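Local structure of delta-aminolevulinic acid dehydratase (Toxoplasma gondii ME49, 3OBK) at residues F51-E55 with L114-A118; I47-F51 with L75-V79; S183-D187 with T238-D242; Y214-Y219 with K267-Y272; S63-Q67 with Y296-K300. The protein catalyses the condensation of two molecules of 5-aminolevulinic acid to the pyrrole porphobilinogen, an early step of tetrapyrrole (haem) biosynthesis, and forms an octamer. All coordinates share one frame. Residue numbers count along the deposited sequence, not the author numbering.

Contact 1 of 5, residues F51-E55 with L114-A118; sequences FVHDE and LLPRA
Phe-51 and Val-52 are extended (phi/psi -117/133 and -125/143); farther on, Asp-54 is the centre of an inverse gamma turn (-94/66). The first turn of helix 114-125 crosses this strand at 112°, the axes of strand 51-53 and helix 114-118 approaching to 9.2 Å. In CA register, Val-52 faces Ala-118 (7.8 Å) and Asp-54 faces Leu-114 (6.7 Å). Such packing of a helix against the C-terminal end of a parallel strand, here 46-53, belongs to the TIM barrel. Leu-114, with chi1 t and chi2 p, puts CD2 3.3 Å from Val-52 O and 3.5 Å from His-53 CA, while its CD1 meets Val-52 CG2 at 3.9 Å. The backbone of Val-52 is hydrogen-bonded to Phe-93 and Lys-95 of strand 89-95. At the solvent edge a salt bridge forms: Arg-117 NH1 donates to Asp-54 OD2 (2.9 Å, 159°), and its NH2 weakly to the same oxygen (3.4 Å, 132°). Arg-117 NE is satisfied by Asp-112 O, and His-53, its CA-CB bond pointing away, has NE2 hydrogen-bonded to Thr-57 O.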
# COMPACT_ATOMS: atom_id res chain seq x y z
N PHE A 51 31.03 1.32 31.57
CA PHE A 51 31.37 0.13 32.30
C PHE A 51 31.88 0.52 33.65
O PHE A 51 32.76 1.40 33.75
CB PHE A 51 32.48 -0.62 31.59
CG PHE A 51 32.11 -1.05 30.22
CD1 PHE A 51 31.35 -2.19 30.02
CD2 PHE A 51 32.50 -0.31 29.12
CE1 PHE A 51 31.00 -2.58 28.74
CE2 PHE A 51 32.15 -0.69 27.85
CZ PHE A 51 31.40 -1.82 27.65
N VAL A 52 31.35 -0.15 34.68
CA VAL A 52 31.80 0.05 36.04
C VAL A 52 32.24 -1.26 36.68
O VAL A 52 31.63 -2.30 36.46
CB VAL A 52 30.71 0.69 36.92
CG1 VAL A 52 29.45 -0.13 36.89
CG2 VAL A 52 31.23 0.87 38.37
N HIS A 53 33.29 -1.20 37.49
CA HIS A 53 33.72 -2.34 38.30
C HIS A 53 33.99 -1.95 39.75
O HIS A 53 34.11 -0.78 40.07
CB HIS A 53 34.93 -3.05 37.66
CG HIS A 53 36.21 -2.27 37.66
ND1 HIS A 53 37.41 -2.83 37.27
CD2 HIS A 53 36.49 -0.99 38.00
CE1 HIS A 53 38.37 -1.93 37.39
NE2 HIS A 53 37.84 -0.80 37.82
N ASP A 54 34.07 -2.94 40.62
CA ASP A 54 34.24 -2.71 42.04
C ASP A 54 35.71 -2.74 42.41
O ASP A 54 36.15 -3.62 43.13
CB ASP A 54 33.47 -3.77 42.84
CG ASP A 54 32.82 -3.23 44.09
OD1 ASP A 54 33.20 -2.13 44.57
OD2 ASP A 54 31.90 -3.90 44.56
N GLU A 55 36.48 -1.79 41.91
CA GLU A 55 37.89 -1.68 42.23
C GLU A 55 38.17 -0.23 42.48
O GLU A 55 37.39 0.61 42.07
CB GLU A 55 38.76 -2.15 41.06
CG GLU A 55 38.46 -3.56 40.53
CD GLU A 55 38.90 -4.69 41.49
OE1 GLU A 55 39.57 -4.42 42.53
OE2 GLU A 55 38.56 -5.86 41.17
N LEU A 114 26.94 -4.42 42.57
CA LEU A 114 27.59 -3.25 41.97
C LEU A 114 26.62 -2.41 41.15
O LEU A 114 26.54 -1.20 41.35
CB LEU A 114 28.80 -3.66 41.12
CG LEU A 114 29.52 -2.53 40.37
CD1 LEU A 114 30.16 -1.49 41.28
CD2 LEU A 114 30.54 -3.13 39.46
N LEU A 115 25.87 -3.01 40.25
CA LEU A 115 25.02 -2.18 39.40
C LEU A 115 23.99 -1.39 40.21
O LEU A 115 23.91 -0.17 40.05
CB LEU A 115 24.35 -2.98 38.27
CG LEU A 115 23.82 -2.16 37.11
CD1 LEU A 115 24.88 -1.21 36.56
CD2 LEU A 115 23.30 -3.13 36.02
N PRO A 116 23.21 -2.04 41.09
CA PRO A 116 22.28 -1.22 41.89
C PRO A 116 22.96 -0.10 42.67
O PRO A 116 22.40 0.96 42.79
CB PRO A 116 21.66 -2.23 42.86
CG PRO A 116 21.68 -3.47 42.13
CD PRO A 116 22.97 -3.47 41.32
N ARG A 117 24.14 -0.34 43.19
CA ARG A 117 24.86 0.72 43.92
C ARG A 117 25.30 1.84 42.96
O ARG A 117 25.31 3.01 43.33
CB ARG A 117 26.07 0.16 44.67
CG ARG A 117 25.72 -0.64 45.89
CD ARG A 117 26.99 -1.08 46.65
NE ARG A 117 27.56 -2.33 46.13
CZ ARG A 117 28.76 -2.49 45.57
NH1 ARG A 117 29.11 -3.71 45.18
NH2 ARG A 117 29.64 -1.48 45.39
N ALA A 118 25.68 1.48 41.75
CA ALA A 118 26.09 2.46 40.75
C ALA A 118 24.92 3.36 40.40
O ALA A 118 25.09 4.58 40.28
CB ALA A 118 26.62 1.77 39.51

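Contact 2 of 5, residues I47-F51 with L75-V79; sequences IYPLF and LLKEV
Residues 47-51 of strand 46-53 have beta conformation (phi -97 to -128°, psi 117 to 158°), and the helical turn 75-79 runs almost antiparallel to them, at 167° with the axes 10.0 Å apart at closest approach. The nearest CA atoms are those of Leu-50 and Leu-75, 7.8 Å apart. Strand alternation sends Tyr-48 and Leu-50 toward the helix and Phe-51 away from it, as expected where a TIM-barrel strand carries one row of side chains into the layer between barrel and helices. Leu-50 (chi1 m, chi2 t) packs in that layer: its CD1 lies 3.9 Å from Leu-75 CD1 and 3.8 Å from Val-79 CG2, and its CD2 is 3.8 Å from Glu-78 CG. Leu-75 and Val-79 also pack on Leu-122 of helix 114-125. Tyr-48 (chi1 t) reaches past Leu-50 so that its OH donates to Glu-78 OE2 at 2.9 Å. Because Glu-78 OE2 also forms a salt bridge with Lys-335, the apolar contact is bordered by a carboxylate oxygen that has two partners, a phenol and a lysine.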
# COMPACT_ATOMS: atom_id res chain seq x y z
N ILE A 47 22.91 8.10 23.48
CA ILE A 47 22.99 7.34 24.71
C ILE A 47 24.45 6.91 24.89
O ILE A 47 25.06 6.35 23.97
CB ILE A 47 22.10 6.07 24.63
CG1 ILE A 47 20.65 6.43 24.27
CG2 ILE A 47 22.09 5.38 25.91
CD1 ILE A 47 19.79 5.25 23.98
N TYR A 48 25.00 7.15 26.08
CA TYR A 48 26.41 6.87 26.32
C TYR A 48 26.55 5.63 27.20
O TYR A 48 26.09 5.63 28.35
CB TYR A 48 27.04 8.09 27.02
CG TYR A 48 28.54 8.09 27.20
CD1 TYR A 48 29.37 7.41 26.32
CD2 TYR A 48 29.14 8.82 28.22
CE1 TYR A 48 30.74 7.43 26.46
CE2 TYR A 48 30.54 8.86 28.37
CZ TYR A 48 31.33 8.15 27.47
OH TYR A 48 32.69 8.10 27.56
N PRO A 49 27.17 4.57 26.67
CA PRO A 49 27.26 3.36 27.48
C PRO A 49 28.59 3.23 28.22
O PRO A 49 29.65 3.39 27.61
CB PRO A 49 27.09 2.23 26.44
CG PRO A 49 26.96 2.88 25.10
CD PRO A 49 27.53 4.28 25.29
N LEU A 50 28.51 2.95 29.52
CA LEU A 50 29.69 2.91 30.37
C LEU A 50 29.80 1.60 31.16
O LEU A 50 28.80 0.88 31.36
CB LEU A 50 29.69 4.07 31.36
CG LEU A 50 29.66 5.47 30.73
CD1 LEU A 50 29.27 6.50 31.76
CD2 LEU A 50 31.03 5.78 30.07
N PHE A 51 31.03 1.32 31.57
CA PHE A 51 31.37 0.13 32.30
C PHE A 51 31.88 0.52 33.65
O PHE A 51 32.76 1.40 33.75
CB PHE A 51 32.48 -0.62 31.59
CG PHE A 51 32.11 -1.05 30.22
CD1 PHE A 51 31.35 -2.19 30.02
CD2 PHE A 51 32.50 -0.31 29.12
CE1 PHE A 51 31.00 -2.58 28.74
CE2 PHE A 51 32.15 -0.69 27.85
CZ PHE A 51 31.40 -1.82 27.65
N LEU A 75 33.19 6.75 37.50
CA LEU A 75 31.85 6.70 36.88
C LEU A 75 31.12 8.02 37.06
O LEU A 75 30.65 8.60 36.09
CB LEU A 75 31.00 5.56 37.44
CG LEU A 75 29.59 5.40 36.88
CD1 LEU A 75 29.56 5.10 35.35
CD2 LEU A 75 28.85 4.31 37.65
N LEU A 76 31.04 8.48 38.29
CA LEU A 76 30.43 9.77 38.56
C LEU A 76 31.17 10.88 37.80
O LEU A 76 30.52 11.74 37.23
CB LEU A 76 30.40 10.07 40.05
CG LEU A 76 29.83 9.03 41.03
CD1 LEU A 76 29.54 9.70 42.37
CD2 LEU A 76 28.57 8.29 40.55
N LYS A 77 32.50 10.87 37.77
CA LYS A 77 33.22 11.91 37.02
C LYS A 77 32.82 11.88 35.56
O LYS A 77 32.62 12.92 34.93
CB LYS A 77 34.77 11.81 37.15
N GLU A 78 32.70 10.68 35.01
CA GLU A 78 32.48 10.52 33.59
C GLU A 78 31.05 10.90 33.18
O GLU A 78 30.86 11.59 32.18
CB GLU A 78 32.82 9.09 33.16
CG GLU A 78 32.74 8.83 31.64
CD GLU A 78 33.88 9.46 30.88
OE1 GLU A 78 34.99 9.57 31.44
OE2 GLU A 78 33.69 9.83 29.70
N VAL A 79 30.06 10.45 33.95
CA VAL A 79 28.70 10.88 33.71
C VAL A 79 28.57 12.40 33.74
O VAL A 79 27.92 13.02 32.88
CB VAL A 79 27.72 10.21 34.67
CG1 VAL A 79 26.36 10.92 34.67
CG2 VAL A 79 27.57 8.73 34.29

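Contact 3 of 5, residues S183-D187 with T238-D242; sequences SDMMD and TYQMD. With PBG (3-[5-(aminomethyl)-4-(carboxymethyl)-1H-pyrrol-3-yl]propanoic acid), chain L.
Met-185 lies against the backbone and ring edge of Tyr-239, its CB 3.4 Å from Tyr-239 O and 4.4 Å from Tyr-239 CD2, with the two CA atoms 5.7 Å apart. Both segments are loops of a TIM barrel: 183-187 follows strand 179-182, whereas the loop 238-242 belongs to the long excursion between helices 220-226 and 247-258. Together they border the porphobilinogen site at the C-terminal ends of the strands. Met-185 adopts a positive phi (63/27), which turns the chain sharply, and its all-m side chain brings CE to 3.7 Å from Met-241 CG. Just before it, Asp-184 (chi1 p) closes an Asx turn by accepting the backbone N of Met-186 at OD2 (2.8 Å), while Asp-184 OD1 is bound by Arg-189. Met-186 starts away from Tyr-239, but its m, m side chain doubles back until CE is 3.7 Å from Tyr-239 CB. Tyr-239 (chi1 p) directs its OH to His-145 and Asp-146, and Arg-24 of the third subunit packs on it. Polar linkage between the loops is through a water, which donates to Ser-183 O (2.6 Å) and accepts from Gln-240 NE2 (2.9 Å). Gln-240 NE2 also sits 3.1 Å from the product atom O1A, and the product amine N1 donates to Ser-183 OG at 2.5 Å.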
# COMPACT_ATOMS: atom_id res chain seq x y z
N SER A 183 18.35 -7.37 27.02
CA SER A 183 19.15 -7.70 25.84
C SER A 183 19.31 -9.20 25.67
O SER A 183 20.18 -9.66 24.91
CB SER A 183 20.52 -7.07 25.98
OG SER A 183 21.18 -7.59 27.12
N ASP A 184 18.43 -9.96 26.31
CA ASP A 184 18.58 -11.40 26.49
C ASP A 184 18.13 -12.25 25.33
O ASP A 184 18.65 -13.35 25.16
CB ASP A 184 17.73 -11.83 27.68
CG ASP A 184 16.31 -11.29 27.59
OD1 ASP A 184 16.15 -10.06 27.76
OD2 ASP A 184 15.39 -12.09 27.31
N MET A 185 17.12 -11.77 24.60
CA MET A 185 16.49 -12.48 23.49
C MET A 185 15.78 -13.78 23.88
O MET A 185 15.60 -14.70 23.06
CB MET A 185 17.47 -12.65 22.33
CG MET A 185 17.83 -11.34 21.64
SD MET A 185 16.47 -10.51 20.78
CE MET A 185 16.34 -11.49 19.30
N MET A 186 15.33 -13.86 25.13
CA MET A 186 14.43 -14.93 25.53
C MET A 186 13.09 -14.60 24.95
O MET A 186 12.78 -13.44 24.74
CB MET A 186 14.30 -15.03 27.04
CG MET A 186 15.61 -15.41 27.74
SD MET A 186 16.31 -16.97 27.16
CE MET A 186 17.56 -16.53 25.94
N ASP A 187 12.30 -15.61 24.66
CA ASP A 187 10.97 -15.39 24.17
C ASP A 187 10.08 -14.91 25.28
O ASP A 187 10.09 -15.45 26.37
CB ASP A 187 10.43 -16.68 23.58
CG ASP A 187 11.01 -16.97 22.24
OD1 ASP A 187 11.38 -16.00 21.55
OD2 ASP A 187 11.13 -18.16 21.87
N THR A 238 21.27 -19.96 19.33
CA THR A 238 19.97 -20.49 19.74
C THR A 238 19.05 -19.41 20.35
O THR A 238 17.94 -19.73 20.79
CB THR A 238 20.14 -21.67 20.77
OG1 THR A 238 20.96 -21.24 21.87
CG2 THR A 238 20.76 -22.90 20.11
N TYR A 239 19.51 -18.15 20.41
CA TYR A 239 18.68 -17.06 20.89
C TYR A 239 18.88 -15.70 20.21
O TYR A 239 17.88 -15.05 19.89
CB TYR A 239 18.75 -16.91 22.43
CG TYR A 239 20.09 -16.75 23.14
CD1 TYR A 239 20.81 -17.86 23.55
CD2 TYR A 239 20.55 -15.51 23.51
CE1 TYR A 239 22.01 -17.74 24.25
CE2 TYR A 239 21.76 -15.37 24.24
CZ TYR A 239 22.48 -16.50 24.61
OH TYR A 239 23.66 -16.40 25.33
N GLN A 240 20.11 -15.24 20.03
CA GLN A 240 20.33 -14.11 19.14
C GLN A 240 20.00 -14.53 17.70
O GLN A 240 20.03 -15.71 17.36
CB GLN A 240 21.73 -13.56 19.29
CG GLN A 240 21.98 -12.96 20.70
CD GLN A 240 23.44 -12.55 20.95
OE1 GLN A 240 24.32 -12.76 20.11
NE2 GLN A 240 23.69 -11.99 22.13
N MET A 241 19.64 -13.56 16.88
CA MET A 241 19.13 -13.81 15.52
C MET A 241 20.21 -14.06 14.47
O MET A 241 21.31 -13.52 14.52
CB MET A 241 18.30 -12.60 15.07
CG MET A 241 16.97 -12.49 15.81
SD MET A 241 15.97 -11.05 15.38
CE MET A 241 16.14 -11.13 13.60
N ASP A 242 19.85 -14.85 13.49
CA ASP A 242 20.69 -15.08 12.33
C ASP A 242 20.78 -13.79 11.53
O ASP A 242 19.76 -13.25 11.12
CB ASP A 242 20.02 -16.15 11.45
CG ASP A 242 20.93 -16.70 10.35
OD1 ASP A 242 21.98 -16.08 10.07
OD2 ASP A 242 20.59 -17.78 9.78
CHA PBG L . 24.59 -8.71 26.99
C1A PBG L . 25.07 -7.57 26.14
C2A PBG L . 25.99 -7.65 25.09
C3A PBG L . 26.11 -6.37 24.60
C4A PBG L . 25.22 -5.57 25.29
NA PBG L . 24.62 -6.32 26.23
C5A PBG L . 26.84 -8.83 24.67
C6A PBG L . 26.14 -9.96 24.05
O1A PBG L . 24.90 -10.04 24.24
O2A PBG L . 26.79 -10.84 23.44
C7A PBG L . 27.05 -5.95 23.53
C8A PBG L . 27.25 -4.49 23.35
C9A PBG L . 28.38 -4.05 22.52
O3A PBG L . 28.80 -2.91 22.70
O4A PBG L . 29.10 -4.82 21.87
N1 PBG L . 23.22 -9.09 26.90
O HOH W 1 21.27 -11.66 23.70

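Contact 4 of 5, residues Y214-Y219 with K267-Y272; sequences YASSFY and KPGLPY. With PBG (3-[5-(aminomethyl)-4-(carboxymethyl)-1H-pyrrol-3-yl]propanoic acid), chain L.
At the apolar centre, the rings of Tyr-214 and Tyr-272 (both chi1 m) form an offset stack, with centroids 4.5 Å apart, planes at 21° and Tyr-272 CE1 3.4 Å from Tyr-214 CG. Pro-268, preceded by a cis peptide bond, fits beside them: its CD is 4.1 Å from Tyr-214 CB, and its CG is 3.9 Å from Tyr-219 CE1 and 3.4 Å from Ser-216 OG. Phe-218 CE2 meets Pro-271 CG at 4.2 Å. Tyr-214, just past strand 206-213, still pairs with the last residue of strand 263-267, its N donating to Lys-267 O (3.0 Å, 150°). The 214-219 loop is braced internally by Tyr-219 OH to Tyr-214 O (2.8 Å) and by an ST turn, Phe-218 N to Ser-216 OG (3.1 Å). At the polar edge, Glu-316 of the third subunit is hydrogen-bonded to Ser-216 OG and Tyr-272 OH, and Tyr-214 OH to Asn-245 O. The all-t Lys-267 passes Tyr-219 (CE to Tyr-219 CE1, 3.7 Å) and carries NZ to 3.1 Å from C4A of porphobilinogen, beside Lys-213. Two adjacent lysines on neighbouring barrel strands are characteristic of the porphobilinogen synthase active site, where, as in relatives, they probably form Schiff bases with substrate.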
# COMPACT_ATOMS: atom_id res chain seq x y z
N TYR A 214 21.11 -9.34 16.84
CA TYR A 214 21.62 -10.41 16.00
C TYR A 214 22.77 -11.18 16.65
O TYR A 214 23.49 -10.66 17.48
CB TYR A 214 22.00 -9.85 14.63
CG TYR A 214 20.77 -9.51 13.80
CD1 TYR A 214 20.08 -8.31 13.98
CD2 TYR A 214 20.26 -10.41 12.89
CE1 TYR A 214 18.93 -8.02 13.22
CE2 TYR A 214 19.14 -10.13 12.13
CZ TYR A 214 18.47 -8.94 12.31
OH TYR A 214 17.36 -8.69 11.56
N ALA A 215 22.90 -12.46 16.30
CA ALA A 215 24.00 -13.31 16.79
C ALA A 215 25.29 -12.86 16.15
O ALA A 215 25.84 -13.54 15.32
CB ALA A 215 23.72 -14.80 16.47
N SER A 216 25.76 -11.71 16.55
CA SER A 216 26.85 -11.02 15.86
C SER A 216 28.24 -11.38 16.36
O SER A 216 28.44 -11.89 17.50
CB SER A 216 26.66 -9.49 15.98
OG SER A 216 27.61 -8.78 15.19
N SER A 217 29.22 -11.07 15.51
CA SER A 217 30.62 -11.21 15.84
C SER A 217 31.27 -9.84 16.19
O SER A 217 32.46 -9.78 16.46
CB SER A 217 31.34 -11.90 14.68
OG SER A 217 31.65 -10.97 13.64
N PHE A 218 30.49 -8.77 16.20
CA PHE A 218 30.98 -7.46 16.57
C PHE A 218 30.87 -7.11 18.06
O PHE A 218 31.11 -5.95 18.42
CB PHE A 218 30.23 -6.37 15.80
CG PHE A 218 30.57 -6.32 14.36
CD1 PHE A 218 31.72 -5.69 13.94
CD2 PHE A 218 29.73 -6.90 13.42
CE1 PHE A 218 32.04 -5.64 12.60
CE2 PHE A 218 30.04 -6.87 12.11
CZ PHE A 218 31.20 -6.25 11.68
N TYR A 219 30.50 -8.08 18.91
CA TYR A 219 30.37 -7.85 20.35
C TYR A 219 31.62 -8.19 21.14
O TYR A 219 31.62 -8.17 22.37
CB TYR A 219 29.25 -8.73 20.94
CG TYR A 219 27.88 -8.60 20.34
CD1 TYR A 219 27.33 -7.38 20.08
CD2 TYR A 219 27.12 -9.72 20.11
CE1 TYR A 219 26.08 -7.26 19.56
CE2 TYR A 219 25.84 -9.62 19.60
CZ TYR A 219 25.32 -8.39 19.31
OH TYR A 219 24.07 -8.31 18.79
N LYS A 267 20.24 -4.00 17.03
CA LYS A 267 21.62 -4.12 17.39
C LYS A 267 22.15 -5.34 16.74
O LYS A 267 21.48 -6.37 16.76
CB LYS A 267 21.70 -4.33 18.87
CG LYS A 267 23.08 -4.59 19.48
CD LYS A 267 22.81 -4.70 20.96
CE LYS A 267 23.83 -5.40 21.77
NZ LYS A 267 23.15 -5.81 23.06
N PRO A 268 23.36 -5.27 16.16
CA PRO A 268 24.26 -4.12 16.04
C PRO A 268 23.77 -2.99 15.14
O PRO A 268 22.61 -2.94 14.80
CB PRO A 268 25.55 -4.75 15.49
CG PRO A 268 25.45 -6.20 15.88
CD PRO A 268 24.02 -6.53 15.82
N GLY A 269 24.67 -2.08 14.78
CA GLY A 269 24.28 -0.77 14.26
C GLY A 269 24.37 -0.62 12.76
O GLY A 269 23.44 -0.97 12.04
N LEU A 270 25.49 -0.09 12.28
CA LEU A 270 25.66 0.19 10.86
C LEU A 270 25.36 -1.02 9.98
O LEU A 270 24.68 -0.89 8.97
CB LEU A 270 27.08 0.71 10.57
CG LEU A 270 27.35 2.13 11.01
CD1 LEU A 270 28.76 2.52 10.55
CD2 LEU A 270 26.30 3.09 10.45
N PRO A 271 25.85 -2.20 10.35
CA PRO A 271 25.49 -3.31 9.48
C PRO A 271 24.04 -3.75 9.55
O PRO A 271 23.72 -4.75 8.95
CB PRO A 271 26.41 -4.45 9.95
CG PRO A 271 27.39 -3.85 10.88
CD PRO A 271 26.78 -2.59 11.42
N TYR A 272 23.17 -3.07 10.29
CA TYR A 272 21.75 -3.47 10.36
C TYR A 272 20.78 -2.32 10.05
O TYR A 272 19.60 -2.36 10.41
CB TYR A 272 21.50 -4.16 11.71
CG TYR A 272 22.28 -5.45 11.79
CD1 TYR A 272 21.75 -6.63 11.29
CD2 TYR A 272 23.58 -5.48 12.29
CE1 TYR A 272 22.47 -7.83 11.34
CE2 TYR A 272 24.33 -6.67 12.33
CZ TYR A 272 23.77 -7.84 11.84
OH TYR A 272 24.49 -9.02 11.84
CHA PBG L . 24.59 -8.71 26.99
C1A PBG L . 25.07 -7.57 26.14
C2A PBG L . 25.99 -7.65 25.09
C3A PBG L . 26.11 -6.37 24.60
C4A PBG L . 25.22 -5.57 25.29
NA PBG L . 24.62 -6.32 26.23
C5A PBG L . 26.84 -8.83 24.67
C6A PBG L . 26.14 -9.96 24.05
O1A PBG L . 24.90 -10.04 24.24
O2A PBG L . 26.79 -10.84 23.44
C7A PBG L . 27.05 -5.95 23.53
C8A PBG L . 27.25 -4.49 23.35
C9A PBG L . 28.38 -4.05 22.52
O3A PBG L . 28.80 -2.91 22.70
O4A PBG L . 29.10 -4.82 21.87
N1 PBG L . 23.22 -9.09 26.90

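Contact 5 of 5, residues S63-Q67 with Y296-K300; sequences SMPGQ and YAMLK. With EDO (1,2-ethanediol), chain O.
Tyr-296, on helix 293-305 with chi1 t, points its side chain toward the type II turn Met-64 to Gln-67, whose Gln-67 N to Met-64 O bond is 2.9 Å. The ring edge lies by the turn backbone, Tyr-296 CE2 being 3.7 Å from Met-64 C, and Met-64 CB is 4.1 Å from Tyr-296 CD2. Tyr-296 OH donates to Pro-65 O at 2.7 Å and accepts from Gln-67 NE2 at 2.9 Å (171°), Gln-67 having curled back with chi1 and chi2 both m. Gly-66, at phi/psi 92/-25, sits where a CB would clash with that hydroxyl as well as with the preceding carbonyl. One residue on, Ala-297 comes closest to Met-64 in CA register (5.4 Å) and sets CB 3.5 Å from Ser-63 O; Tyr-307 of the third subunit also packs on it. Lys-300 has CE 3.5 Å from Pro-65 O and CB 4.2 Å from Pro-65 CG, its NZ committed to Glu-310. The contact thus fastens this turn, from the loop joining strands 59-60 and 68-70, to a helix of the TIM barrel, near the product pocket: the side chain of Met-64 is about 6 Å from the bound porphobilinogen.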
# COMPACT_ATOMS: atom_id res chain seq x y z
N SER A 63 40.82 -3.41 23.90
CA SER A 63 40.12 -3.56 22.63
C SER A 63 38.97 -2.54 22.39
O SER A 63 38.23 -2.64 21.40
CB SER A 63 39.63 -4.98 22.47
OG SER A 63 38.86 -5.35 23.59
N MET A 64 38.82 -1.57 23.30
CA MET A 64 37.94 -0.41 23.09
C MET A 64 38.67 0.87 23.51
O MET A 64 38.34 1.49 24.51
CB MET A 64 36.68 -0.55 23.92
CG MET A 64 35.94 -1.81 23.67
SD MET A 64 34.38 -1.84 24.57
CE MET A 64 33.56 -0.38 23.96
N PRO A 65 39.69 1.28 22.74
CA PRO A 65 40.62 2.34 23.14
C PRO A 65 39.89 3.64 23.46
O PRO A 65 39.00 4.03 22.70
CB PRO A 65 41.50 2.53 21.90
CG PRO A 65 41.31 1.28 21.08
CD PRO A 65 39.91 0.86 21.34
N GLY A 66 40.29 4.29 24.55
CA GLY A 66 39.56 5.44 25.07
C GLY A 66 38.50 5.12 26.13
O GLY A 66 38.17 5.99 26.94
N GLN A 67 37.96 3.89 26.13
CA GLN A 67 36.98 3.45 27.13
C GLN A 67 37.60 2.58 28.22
O GLN A 67 38.51 1.80 27.96
CB GLN A 67 35.87 2.62 26.48
CG GLN A 67 35.17 3.27 25.31
CD GLN A 67 34.65 4.64 25.65
OE1 GLN A 67 33.89 4.80 26.61
NE2 GLN A 67 35.04 5.64 24.86
N TYR A 296 32.92 0.38 17.24
CA TYR A 296 33.76 1.39 17.89
C TYR A 296 35.25 1.11 17.70
O TYR A 296 36.01 1.98 17.33
CB TYR A 296 33.44 1.43 19.41
CG TYR A 296 34.27 2.42 20.21
CD1 TYR A 296 33.92 3.77 20.26
CD2 TYR A 296 35.38 2.00 20.93
CE1 TYR A 296 34.68 4.70 21.02
CE2 TYR A 296 36.12 2.88 21.67
CZ TYR A 296 35.79 4.24 21.71
OH TYR A 296 36.56 5.10 22.45
N ALA A 297 35.62 -0.14 17.90
CA ALA A 297 37.01 -0.59 17.74
C ALA A 297 37.50 -0.36 16.31
O ALA A 297 38.62 0.11 16.09
CB ALA A 297 37.14 -2.05 18.12
N MET A 298 36.65 -0.67 15.34
CA MET A 298 37.04 -0.49 13.95
C MET A 298 37.43 0.97 13.64
O MET A 298 38.44 1.25 13.01
CB MET A 298 35.93 -0.97 13.03
CG MET A 298 35.96 -2.48 12.82
SD MET A 298 34.48 -3.11 11.96
CE MET A 298 34.63 -2.25 10.39
N LEU A 299 36.59 1.89 14.10
CA LEU A 299 36.77 3.30 13.84
C LEU A 299 38.06 3.75 14.47
O LEU A 299 38.88 4.39 13.80
CB LEU A 299 35.60 4.12 14.41
CG LEU A 299 34.53 4.56 13.40
CD1 LEU A 299 33.35 5.30 14.01
CD2 LEU A 299 35.19 5.44 12.35
N LYS A 300 38.22 3.43 15.76
CA LYS A 300 39.44 3.76 16.52
C LYS A 300 40.69 3.18 15.90
O LYS A 300 41.71 3.86 15.76
CB LYS A 300 39.37 3.23 17.95
CG LYS A 300 38.63 4.13 18.91
CD LYS A 300 39.47 5.38 19.33
CE LYS A 300 38.59 6.36 20.15
NZ LYS A 300 39.23 7.63 20.44
C1 EDO O . 36.47 7.07 29.93
O1 EDO O . 37.78 6.52 29.64
C2 EDO O . 35.32 6.18 29.45
O2 EDO O . 35.27 4.89 30.10

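All five contacts belong to one TIM barrel. Contacts 1 and 2 share strand 46-53 and Phe-51, lie 11 Å apart between centres, and join through Leu-75, which packs on Val-52 and Ala-118; helices 72-84 and 114-125 thus cover one strand side by side. Contacts 1 and 2 close before contacts 3 and 4 open. Contact 5 crosses the first two, Met-64 SD meeting Phe-51 CE2 (4.1 Å), and encloses the others, whose segments alternate. Contacts 3 and 4 have centres 13 Å apart, with Met-241 O 2.6 Å from Ala-215 N, a probable hydrogen bond. Both touch porphobilinogen and the third subunit, so site and interface adjoin there; contact 5 also meets that subunit.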